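Local coordinates for protein N-acyl homoserine lactonase (Bacillus thuringiensis, PDB 2BR6) that probably hydrolyses N-acyl homoserine lactones, opening the lactone ring of bacterial quorum-sensing signals with the help of two bound zinc ions, at residues V125-Y130 and Y150-G155; L33-W38 and F235-E240; L166-H171 and K220-V225. One frame throughout, in Å; residues are numbered along the deposited sequence.

In the fold
All three contacts belong to one metallo-beta-lactamase fold, and two of them reach its dinuclear zinc centre. Interaction 2 holds His-237, a ligand of one zinc ion; interaction 3 ends in His-171, a ligand of the other. Both touch the bound homoserine lactone and share the water that coordinates the two metals, although their centres lie about 19 Å apart. Interaction 1 stands further out, about 12 Å from a zinc ion at the side chain of Val-125, at the edge strand of the seven-stranded sheet that also contains strand 32-44 of interaction 2. It meets interaction 3 directly, where Thr-128 OG1 lies 2.7 Å from Tyr-167 OH, a probable hydrogen bond.

Interaction 1 of 3, residues V125-Y130 and Y150-G155; sequences VQRTEY and YKIIEG
One face of the Arg-127 guanidinium is covered by Ile-152 CG2, 3.3 Å above its plane and over its centre, while Glu-154 lies at the edge. Arg-127 NE and NH2 both grip Glu-154 OE2, each at 2.8 Å, in a side-on salt bridge. Both reach it from one face of the carboxylate, turned 34° from the guanidinium. A bend at chi2 (82°) brings the Glu-154 carboxylate back to this edge although its CB points away. Ile-152 serves two flat groups: its CD1 sits over one face of the Tyr-130 ring, 3.9 Å from the centroid, in a CH-pi contact. Tyr-130, CE1 leading, makes an edge-to-face pair with the face of Tyr-150, planes at 57° and centroids 5.1 Å apart. Val-125 CG1 adds an apolar touch to Tyr-150 CD1; branched Val-125 and Ile-152 suit their strands and share one sheet face. Parallel strand bonds run from Val-125 N to Lys-151 O and from Ile-153 N to Val-125 O (2.9 Å). Arg-127 N continues the pairing, donating to Ile-153 O (2.7 Å) just as the helix begins. The arrangement is that of a beta-alpha-beta unit: strand 123-126, helix 127-133 and edge strand 150-153.

Interaction 2 of 3, residues L33-W38 and F235-E240; sequences LNLPVW and FGHDIE. With ZN (zinc ion), chain B; HSL (homoserine lactone), chain F.
His-237 ND1 donates to Pro-36 O over 2.7 Å, the one direct hydrogen bond between the segments, with an N-H...O angle of 160°. The oxygen lies in the imidazole plane, and the donor is tilted 20° from the carbonyl plane. His-237 CG lies anti to the carbonyl carbon (chi1 -69°), with ND1 turned to the strand and NE2 bound to a zinc ion at 2.2 Å. Histidine suits this place because one nitrogen can donate while the other coordinates the metal: the strand carbonyl is a second-shell partner that orients the ring. Asp-110, His-111 and Asp-193 complete the protein ligands of this zinc, which also binds a water and the carbonyl O of homoserine lactone.

Leu-35 packs on His-237: its CD2 lies 3.6 Å from His-237 O, and the two CB atoms face each other. Ile-239 CG2 rests against both Leu-35 CD2 and Pro-36 CD, 3.8 Å from the latter, an apolar patch at the more exposed end. At the other end Gly-236 O lies in plane at the edge of the Trp-38 indole, 3.3 Å from CD1. A bridging water accepts from Trp-38 NE1 (3.0 Å) and Asp-238 N, and donates to Phe-235 O.

Strand 32-44 backs the turn that follows strand 232-235. Within its sheet it lies between strands 7-19 and 47-51, and Leu-35 and Val-37 bond to the former through their backbones. Asp-238, at the N-cap, accepts from Lys-198 N and, weakly, from Glu-240 N at the start of short helix 239-242, which touches Pro-36 and Trp-38 through Glu-242.

Interaction 3 of 3, residues L166-H171 and K220-V225; sequences LYTPGH and KRLKEV. With ZN (zinc ion), chain C; HSL (homoserine lactone), chain F.
Leu-166 CD1 and Leu-222 CD2 meet at 3.7 Å in the tight, apolar part of this contact. Thr-168 CG2 lies 3.9 Å from Leu-222 CG, its chain at about a right angle to the leucine. With OG1 between the backbone N and carbonyl carbon (chi1 50°), CG2 falls anti to the carbonyl carbon and faces the helix, while OG1 turns to hydrogen bonds with Ser-177 and His-175. Threonine suits the spot: its methyl branch fits the apolar side and its hydroxyl the polar one. Val-225 CG1 touches Leu-166 CD1 more loosely, at 4.3 Å.

The partly exposed side is carried by Arg-221. Extended through chi2 and bent at chi3 (74°), its chain brings NH2 to Tyr-167 O at 2.9 Å. The acceptor lies close to the guanidinium plane, but the bond meets the carbonyl well off its axis (C=O...N angle 124°). NH1 forms a salt bridge with Asp-156, so one arginine holds strand carbonyl and carboxylate together. Leu-166 crosses the arginine at a slant, its CD2 4.1 Å from Arg-221 NH2.

Past Thr-168 the segment turns away from the helix toward the metal site, where His-171 NE2 binds a zinc ion at 2.2 Å alongside His-106, His-108, Asp-193, a water and the lactone ring oxygen OD. Helix 212-229 lies against the end of strand 163-167 and covers strands 176-182 and 186-192, Leu-222 reaching Leu-189 and Val-225 reaching Phe-179.

Interaction 1 of 3, residues V125-Y130 and Y150-G155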
# COMPACT_ATOMS: atom_id res chain seq x y z
N VAL A 125 4.33 -10.92 -1.22
CA VAL A 125 2.96 -10.93 -0.70
C VAL A 125 2.87 -11.91 0.48
O VAL A 125 3.55 -12.94 0.51
CB VAL A 125 1.91 -11.32 -1.81
CG1 VAL A 125 2.18 -12.72 -2.36
CG2 VAL A 125 0.49 -11.26 -1.25
N GLN A 126 2.04 -11.57 1.46
CA GLN A 126 1.86 -12.43 2.63
C GLN A 126 1.10 -13.69 2.22
O GLN A 126 0.12 -13.61 1.47
CB GLN A 126 1.06 -11.71 3.71
CG GLN A 126 1.83 -10.59 4.41
CD GLN A 126 2.92 -11.11 5.33
OE1 GLN A 126 3.93 -10.42 5.56
NE2 GLN A 126 2.72 -12.28 5.91
N ARG A 127 1.53 -14.84 2.76
CA ARG A 127 0.84 -16.10 2.50
C ARG A 127 -0.67 -16.01 2.78
O ARG A 127 -1.47 -16.51 1.99
CB ARG A 127 1.44 -17.22 3.34
CG ARG A 127 0.85 -18.60 3.01
CD ARG A 127 1.69 -19.79 3.44
NE ARG A 127 3.09 -19.70 3.01
CZ ARG A 127 3.57 -20.11 1.84
NH1 ARG A 127 2.77 -20.64 0.92
NH2 ARG A 127 4.87 -19.97 1.59
N THR A 128 -1.05 -15.39 3.90
CA THR A 128 -2.47 -15.34 4.27
C THR A 128 -3.27 -14.47 3.31
O THR A 128 -4.47 -14.72 3.09
CB THR A 128 -2.68 -14.85 5.72
OG1 THR A 128 -1.93 -13.64 5.90
CG2 THR A 128 -2.05 -15.80 6.73
N GLU A 129 -2.62 -13.47 2.72
CA GLU A 129 -3.25 -12.62 1.71
C GLU A 129 -3.41 -13.36 0.39
O GLU A 129 -4.48 -13.34 -0.23
CB GLU A 129 -2.47 -11.32 1.50
CG GLU A 129 -3.16 -10.28 0.61
CD GLU A 129 -4.43 -9.69 1.23
OE1 GLU A 129 -4.62 -9.80 2.46
OE2 GLU A 129 -5.23 -9.08 0.47
N TYR A 130 -2.33 -14.01 -0.04
CA TYR A 130 -2.29 -14.75 -1.30
C TYR A 130 -3.35 -15.85 -1.28
O TYR A 130 -4.19 -15.94 -2.18
CB TYR A 130 -0.89 -15.32 -1.50
CG TYR A 130 -0.78 -16.30 -2.65
CD1 TYR A 130 -0.73 -15.85 -3.98
CD2 TYR A 130 -0.73 -17.67 -2.41
CE1 TYR A 130 -0.61 -16.75 -5.04
CE2 TYR A 130 -0.62 -18.58 -3.46
CZ TYR A 130 -0.56 -18.11 -4.77
OH TYR A 130 -0.45 -19.01 -5.81
N TYR A 150 5.39 -14.85 -7.74
CA TYR A 150 5.12 -14.57 -6.32
C TYR A 150 6.25 -15.00 -5.42
O TYR A 150 6.77 -16.12 -5.55
CB TYR A 150 3.83 -15.26 -5.88
CG TYR A 150 2.60 -14.72 -6.58
CD1 TYR A 150 2.11 -13.45 -6.28
CD2 TYR A 150 1.93 -15.48 -7.54
CE1 TYR A 150 0.98 -12.94 -6.91
CE2 TYR A 150 0.79 -14.98 -8.18
CZ TYR A 150 0.33 -13.72 -7.85
OH TYR A 150 -0.79 -13.20 -8.46
N LYS A 151 6.62 -14.12 -4.49
CA LYS A 151 7.55 -14.43 -3.43
C LYS A 151 6.73 -14.37 -2.16
O LYS A 151 6.48 -13.29 -1.63
CB LYS A 151 8.71 -13.42 -3.41
CG LYS A 151 9.73 -13.67 -2.31
CD LYS A 151 11.02 -12.90 -2.61
CE LYS A 151 11.98 -12.93 -1.43
NZ LYS A 151 12.26 -14.29 -0.90
N ILE A 152 6.25 -15.53 -1.73
CA ILE A 152 5.29 -15.62 -0.65
C ILE A 152 6.01 -15.63 0.69
O ILE A 152 6.88 -16.47 0.93
CB ILE A 152 4.41 -16.89 -0.81
CG1 ILE A 152 3.61 -16.80 -2.12
CG2 ILE A 152 3.50 -17.06 0.39
CD1 ILE A 152 2.99 -18.10 -2.58
N ILE A 153 5.64 -14.70 1.55
CA ILE A 153 6.30 -14.60 2.85
C ILE A 153 5.28 -14.77 3.96
O ILE A 153 4.07 -14.77 3.71
CB ILE A 153 7.07 -13.26 2.97
CG1 ILE A 153 6.11 -12.06 2.86
CG2 ILE A 153 8.20 -13.16 1.92
CD1 ILE A 153 6.65 -10.76 3.44
N GLU A 154 5.76 -14.92 5.19
CA GLU A 154 4.88 -15.05 6.34
C GLU A 154 5.44 -14.23 7.50
O GLU A 154 6.48 -14.57 8.08
CB GLU A 154 4.71 -16.52 6.75
CG GLU A 154 4.29 -17.47 5.63
CD GLU A 154 5.44 -17.94 4.74
OE1 GLU A 154 6.54 -18.30 5.26
OE2 GLU A 154 5.24 -17.98 3.50
N GLY A 155 4.72 -13.18 7.86
CA GLY A 155 5.08 -12.37 9.02
C GLY A 155 6.04 -11.26 8.63
O GLY A 155 6.04 -10.82 7.48

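Interaction 2 of 3, residues L33-W38 and F235-E240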
# COMPACT_ATOMS: atom_id res chain seq x y z
N LEU A 33 -16.98 9.92 0.23
CA LEU A 33 -15.63 10.44 0.36
C LEU A 33 -14.84 10.00 -0.87
O LEU A 33 -15.01 8.89 -1.37
CB LEU A 33 -14.94 9.89 1.61
CG LEU A 33 -15.41 10.37 2.99
CD1 LEU A 33 -14.47 9.81 4.04
CD2 LEU A 33 -15.48 11.89 3.09
N ASN A 34 -13.97 10.88 -1.33
CA ASN A 34 -13.16 10.62 -2.50
C ASN A 34 -11.72 10.49 -2.01
O ASN A 34 -11.05 11.49 -1.75
CB ASN A 34 -13.33 11.77 -3.51
CG ASN A 34 -12.69 11.47 -4.85
OD1 ASN A 34 -11.64 10.86 -4.92
ND2 ASN A 34 -13.33 11.94 -5.93
N LEU A 35 -11.28 9.24 -1.86
CA LEU A 35 -9.99 8.92 -1.23
C LEU A 35 -8.83 8.77 -2.22
O LEU A 35 -9.02 8.23 -3.31
CB LEU A 35 -10.13 7.62 -0.43
CG LEU A 35 -11.24 7.60 0.63
CD1 LEU A 35 -11.38 6.22 1.23
CD2 LEU A 35 -10.97 8.63 1.72
N PRO A 36 -7.62 9.20 -1.83
CA PRO A 36 -6.47 9.05 -2.72
C PRO A 36 -5.98 7.60 -2.75
O PRO A 36 -5.99 6.92 -1.71
CB PRO A 36 -5.40 9.94 -2.05
CG PRO A 36 -5.73 9.85 -0.59
CD PRO A 36 -7.24 9.83 -0.55
N VAL A 37 -5.56 7.15 -3.93
CA VAL A 37 -4.87 5.87 -4.09
C VAL A 37 -3.40 6.15 -4.33
O VAL A 37 -3.06 7.05 -5.10
CB VAL A 37 -5.47 5.04 -5.24
CG1 VAL A 37 -4.70 3.71 -5.43
CG2 VAL A 37 -6.94 4.75 -4.99
N TRP A 38 -2.54 5.38 -3.67
CA TRP A 38 -1.10 5.63 -3.68
C TRP A 38 -0.34 4.41 -4.12
O TRP A 38 -0.74 3.28 -3.84
CB TRP A 38 -0.62 5.91 -2.25
CG TRP A 38 -1.08 7.20 -1.67
CD1 TRP A 38 -1.98 7.36 -0.66
CD2 TRP A 38 -0.61 8.50 -2.00
NE1 TRP A 38 -2.12 8.69 -0.35
CE2 TRP A 38 -1.29 9.42 -1.16
CE3 TRP A 38 0.34 9.00 -2.92
CZ2 TRP A 38 -1.07 10.79 -1.23
CZ3 TRP A 38 0.55 10.38 -2.99
CH2 TRP A 38 -0.15 11.26 -2.15
N PHE A 235 -0.46 7.68 6.32
CA PHE A 235 -1.63 6.81 6.35
C PHE A 235 -2.13 6.40 4.96
O PHE A 235 -1.72 6.97 3.95
CB PHE A 235 -2.70 7.41 7.27
CG PHE A 235 -2.15 7.80 8.62
CD1 PHE A 235 -1.68 9.08 8.85
CD2 PHE A 235 -2.02 6.85 9.62
CE1 PHE A 235 -1.12 9.43 10.08
CE2 PHE A 235 -1.45 7.17 10.85
CZ PHE A 235 -1.01 8.48 11.08
N GLY A 236 -3.03 5.42 4.91
CA GLY A 236 -3.37 4.79 3.63
C GLY A 236 -4.19 5.61 2.66
O GLY A 236 -3.91 5.63 1.46
N HIS A 237 -5.22 6.26 3.19
CA HIS A 237 -6.24 6.92 2.38
C HIS A 237 -6.71 8.15 3.16
O HIS A 237 -7.89 8.25 3.54
CB HIS A 237 -7.43 5.98 2.12
CG HIS A 237 -7.12 4.81 1.22
ND1 HIS A 237 -6.69 4.95 -0.08
CD2 HIS A 237 -7.25 3.47 1.43
CE1 HIS A 237 -6.54 3.76 -0.63
NE2 HIS A 237 -6.87 2.84 0.26
N ASP A 238 -5.78 9.08 3.41
CA ASP A 238 -6.03 10.23 4.29
C ASP A 238 -6.08 11.53 3.49
O ASP A 238 -5.03 12.04 3.08
CB ASP A 238 -4.93 10.33 5.35
CG ASP A 238 -5.29 11.27 6.48
OD1 ASP A 238 -5.95 12.32 6.24
OD2 ASP A 238 -4.94 11.05 7.66
N ILE A 239 -7.28 12.06 3.28
CA ILE A 239 -7.42 13.28 2.46
C ILE A 239 -6.89 14.53 3.15
O ILE A 239 -6.57 15.52 2.49
CB ILE A 239 -8.88 13.53 1.94
CG1 ILE A 239 -9.78 14.19 2.99
CG2 ILE A 239 -9.45 12.27 1.25
CD1 ILE A 239 -10.56 13.27 3.88
N GLU A 240 -6.79 14.49 4.47
CA GLU A 240 -6.26 15.62 5.23
C GLU A 240 -4.73 15.71 5.10
O GLU A 240 -4.17 16.80 5.05
CB GLU A 240 -6.69 15.48 6.68
CG GLU A 240 -6.31 16.63 7.58
CD GLU A 240 -6.57 16.31 9.03
OE1 GLU A 240 -5.72 15.65 9.66
OE2 GLU A 240 -7.62 16.74 9.54
ZN ZN B . -7.02 0.67 -0.05
N HSL F . -11.20 -0.56 -1.73
CA HSL F . -11.06 -0.53 -0.46
C HSL F . -9.99 0.09 0.29
O HSL F . -9.49 1.20 0.12
CB HSL F . -11.77 -1.61 0.41
CG HSL F . -10.70 -1.92 1.44
OD HSL F . -9.63 -0.85 1.36
O HOH W 1 -3.24 9.04 2.37
O HOH W 2 -7.84 -1.37 -0.44

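Interaction 3 of 3, residues L166-H171 and K220-V225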
# COMPACT_ATOMS: atom_id res chain seq x y z
N LEU A 166 6.12 -4.99 7.96
CA LEU A 166 5.48 -5.30 9.22
C LEU A 166 4.13 -5.93 8.92
O LEU A 166 3.27 -5.32 8.27
CB LEU A 166 5.31 -4.03 10.06
CG LEU A 166 6.61 -3.37 10.58
CD1 LEU A 166 6.33 -1.95 11.06
CD2 LEU A 166 7.18 -4.18 11.75
N TYR A 167 3.96 -7.16 9.36
CA TYR A 167 2.71 -7.87 9.21
C TYR A 167 1.62 -7.20 10.05
O TYR A 167 1.73 -7.10 11.28
CB TYR A 167 2.92 -9.32 9.63
CG TYR A 167 1.77 -10.23 9.28
CD1 TYR A 167 1.19 -10.19 8.01
CD2 TYR A 167 1.28 -11.12 10.22
CE1 TYR A 167 0.12 -11.03 7.70
CE2 TYR A 167 0.22 -11.96 9.92
CZ TYR A 167 -0.35 -11.91 8.65
OH TYR A 167 -1.40 -12.76 8.37
N THR A 168 0.57 -6.73 9.36
CA THR A 168 -0.52 -5.97 9.99
C THR A 168 -1.87 -6.44 9.46
O THR A 168 -2.60 -5.67 8.83
CB THR A 168 -0.35 -4.44 9.77
OG1 THR A 168 -0.12 -4.17 8.36
CG2 THR A 168 0.90 -3.92 10.49
N PRO A 169 -2.21 -7.69 9.74
CA PRO A 169 -3.49 -8.25 9.27
C PRO A 169 -4.68 -7.60 9.97
O PRO A 169 -4.53 -7.03 11.05
CB PRO A 169 -3.38 -9.73 9.68
CG PRO A 169 -2.49 -9.73 10.85
CD PRO A 169 -1.45 -8.67 10.54
N GLY A 170 -5.85 -7.71 9.35
CA GLY A 170 -7.08 -7.21 9.97
C GLY A 170 -7.92 -6.54 8.91
O GLY A 170 -9.02 -7.00 8.59
N HIS A 171 -7.40 -5.45 8.36
CA HIS A 171 -8.05 -4.81 7.23
C HIS A 171 -8.32 -5.82 6.11
O HIS A 171 -9.41 -5.86 5.54
CB HIS A 171 -7.19 -3.68 6.69
CG HIS A 171 -7.76 -3.09 5.45
ND1 HIS A 171 -8.92 -2.35 5.45
CD2 HIS A 171 -7.38 -3.19 4.15
CE1 HIS A 171 -9.20 -1.97 4.22
NE2 HIS A 171 -8.29 -2.48 3.41
N LYS A 220 -2.11 -1.68 17.51
CA LYS A 220 -1.41 -1.70 18.80
C LYS A 220 0.06 -2.06 18.59
O LYS A 220 0.94 -1.43 19.17
CB LYS A 220 -2.07 -2.67 19.78
CG LYS A 220 -3.48 -2.28 20.22
CD LYS A 220 -3.48 -0.96 20.98
CE LYS A 220 -4.76 -0.78 21.78
NZ LYS A 220 -4.81 0.58 22.39
N ARG A 221 0.33 -3.04 17.74
CA ARG A 221 1.73 -3.39 17.51
C ARG A 221 2.49 -2.28 16.80
O ARG A 221 3.63 -1.97 17.17
CB ARG A 221 1.90 -4.72 16.78
CG ARG A 221 3.35 -5.15 16.77
CD ARG A 221 3.61 -6.53 16.23
NE ARG A 221 3.48 -6.61 14.78
CZ ARG A 221 4.49 -6.82 13.94
NH1 ARG A 221 5.73 -6.96 14.38
NH2 ARG A 221 4.24 -6.90 12.65
N LEU A 222 1.86 -1.65 15.81
CA LEU A 222 2.47 -0.49 15.16
C LEU A 222 2.75 0.62 16.17
O LEU A 222 3.74 1.32 16.05
CB LEU A 222 1.62 0.03 14.01
CG LEU A 222 1.54 -0.85 12.76
CD1 LEU A 222 0.57 -0.26 11.73
CD2 LEU A 222 2.92 -1.05 12.14
N LYS A 223 1.88 0.77 17.17
CA LYS A 223 2.13 1.75 18.23
C LYS A 223 3.38 1.44 19.05
O LYS A 223 4.11 2.35 19.45
CB LYS A 223 0.89 1.93 19.10
CG LYS A 223 -0.18 2.74 18.39
CD LYS A 223 -1.43 2.91 19.23
CE LYS A 223 -2.35 3.92 18.58
NZ LYS A 223 -3.64 4.10 19.28
N GLU A 224 3.67 0.15 19.25
CA GLU A 224 4.90 -0.25 19.95
C GLU A 224 6.12 0.12 19.10
O GLU A 224 7.13 0.59 19.61
CB GLU A 224 4.87 -1.76 20.28
CG GLU A 224 3.80 -2.13 21.31
CD GLU A 224 3.98 -1.35 22.60
OE1 GLU A 224 5.02 -1.51 23.25
OE2 GLU A 224 3.09 -0.54 22.95
N VAL A 225 6.01 -0.07 17.79
CA VAL A 225 7.04 0.33 16.85
C VAL A 225 7.23 1.85 16.89
O VAL A 225 8.36 2.33 16.94
CB VAL A 225 6.71 -0.15 15.42
CG1 VAL A 225 7.75 0.33 14.43
CG2 VAL A 225 6.60 -1.68 15.39
ZN ZN C . -7.72 -2.38 1.31
N HSL F . -11.20 -0.56 -1.73
CA HSL F . -11.06 -0.53 -0.46
C HSL F . -9.99 0.09 0.29
O HSL F . -9.49 1.20 0.12
CB HSL F . -11.77 -1.61 0.41
CG HSL F . -10.70 -1.92 1.44
OD HSL F . -9.63 -0.85 1.36
O HOH W 2 -7.84 -1.37 -0.44